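Local structure of methanol--corrinoid protein (Methanosarcina barkeri, 2I2X) at residues H129-D134 with G180-T185. The protein carries a corrinoid prosthetic group that accepts the methyl group of methanol, with the help of MtaB, and passes it on to coenzyme M through MtaA. Sequence-based numbering, arbitrary orientation.
Sequences HVAEGD and GTALMT
D134 reaches across to L183, its carboxylate oxygen OD2 accepting the backbone N-H of L183, although the place of that oxygen is less sure. With CG anti to the backbone N (chi1 -157°), the short acid extends towards segment 180-185 and crosses the L183 side chain at about a right angle. The peptide N of A131 donates a nearly straight bond to T181 O at 3.1 Å, and V130 CG1 lies 3.4 Å from the same T181 O. T181 also donates its own N-H to H129 O, weakly, and so bonds on both sides of V130. The H129 ring lies against G180, CE1 3.6 Å from G180 CA; glycine suits this place because a CB here would sit only 3.1 Å from H129 CE1. Beyond the paired ends, A131 CB meets A182 CB at 4.0 Å, methyls small enough to lie beneath helix 190-199. Strands 125-130 and 177-181 are neighbours in the parallel sheet of the Rossmann-like B12-binding domain, and the loops at their C-terminal ends line the corrinoid pocket. T181 OG1 and G133 O bond to the cofactor directly. A type II turn from A131 to D134 is closed by D134 N to A131 O, and G133 readily adopts its positive phi (89°). D134 OD1 bonds to ND1 of H136, the cobalt's axial ligand, a second-shell contact that probably helps to orient the imidazole and may polarise it. T179 O holds H129 ND1.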
# COMPACT_ATOMS: atom_id res chain seq x y z
N HIS B 129 1.01 32.27 -6.76
CA HIS B 129 1.91 31.59 -7.68
C HIS B 129 1.89 30.08 -7.47
O HIS B 129 1.44 29.59 -6.44
CB HIS B 129 3.35 32.13 -7.54
CG HIS B 129 4.12 31.55 -6.40
ND1 HIS B 129 3.76 31.72 -5.08
CD2 HIS B 129 5.25 30.80 -6.39
CE1 HIS B 129 4.63 31.10 -4.30
NE2 HIS B 129 5.54 30.53 -5.07
N VAL B 130 2.36 29.37 -8.49
CA VAL B 130 2.66 27.96 -8.40
C VAL B 130 4.18 27.84 -8.29
O VAL B 130 4.91 28.61 -8.93
CB VAL B 130 2.13 27.20 -9.65
CG1 VAL B 130 2.46 25.74 -9.58
CG2 VAL B 130 0.66 27.37 -9.77
N ALA B 131 4.64 26.91 -7.47
CA ALA B 131 6.07 26.65 -7.25
C ALA B 131 6.86 26.50 -8.55
O ALA B 131 6.33 26.04 -9.56
CB ALA B 131 6.25 25.41 -6.39
N GLU B 132 8.14 26.87 -8.54
CA GLU B 132 8.92 26.65 -9.77
C GLU B 132 9.18 25.17 -9.96
O GLU B 132 9.36 24.42 -8.99
CB GLU B 132 10.20 27.52 -9.86
CG GLU B 132 11.47 26.96 -9.21
CD GLU B 132 12.70 27.85 -9.43
OE1 GLU B 132 13.27 27.86 -10.56
OE2 GLU B 132 13.10 28.54 -8.45
N GLY B 133 9.15 24.77 -11.23
CA GLY B 133 9.18 23.36 -11.65
C GLY B 133 7.79 22.75 -11.77
O GLY B 133 7.63 21.64 -12.26
N ASP B 134 6.77 23.48 -11.33
CA ASP B 134 5.42 22.94 -11.21
C ASP B 134 4.44 23.58 -12.22
O ASP B 134 4.38 24.80 -12.35
CB ASP B 134 4.93 23.09 -9.76
CG ASP B 134 3.83 22.10 -9.38
OD1 ASP B 134 3.03 21.69 -10.24
OD2 ASP B 134 3.76 21.74 -8.18
N GLY B 180 1.00 30.14 -2.28
CA GLY B 180 1.81 29.20 -3.07
C GLY B 180 1.16 27.83 -3.19
O GLY B 180 0.53 27.34 -2.24
N THR B 181 1.32 27.21 -4.35
CA THR B 181 0.72 25.92 -4.62
C THR B 181 1.78 25.00 -5.19
O THR B 181 2.35 25.28 -6.25
CB THR B 181 -0.43 26.07 -5.62
OG1 THR B 181 -1.50 26.77 -4.98
CG2 THR B 181 -0.96 24.71 -6.09
N ALA B 182 2.05 23.91 -4.47
CA ALA B 182 2.94 22.86 -4.99
C ALA B 182 2.24 21.50 -5.03
O ALA B 182 1.43 21.20 -4.16
CB ALA B 182 4.21 22.80 -4.19
N LEU B 183 2.52 20.70 -6.05
CA LEU B 183 1.85 19.41 -6.22
C LEU B 183 2.76 18.20 -6.25
O LEU B 183 2.29 17.05 -6.23
CB LEU B 183 0.96 19.43 -7.46
CG LEU B 183 -0.47 19.65 -7.00
CD1 LEU B 183 -0.82 21.13 -6.97
CD2 LEU B 183 -1.42 18.86 -7.85
N MET B 184 4.06 18.44 -6.32
CA MET B 184 5.03 17.38 -6.40
C MET B 184 6.03 17.47 -5.26
O MET B 184 6.42 18.55 -4.86
CB MET B 184 5.73 17.42 -7.75
CG MET B 184 4.79 17.25 -8.92
SD MET B 184 5.61 17.23 -10.52
CE MET B 184 6.30 15.59 -10.61
N THR B 185 6.42 16.32 -4.73
CA THR B 185 7.52 16.25 -3.77
C THR B 185 8.75 16.95 -4.36
O THR B 185 9.52 17.60 -3.65
CB THR B 185 7.89 14.80 -3.43
OG1 THR B 185 8.28 14.11 -4.63
CG2 THR B 185 6.70 14.08 -2.81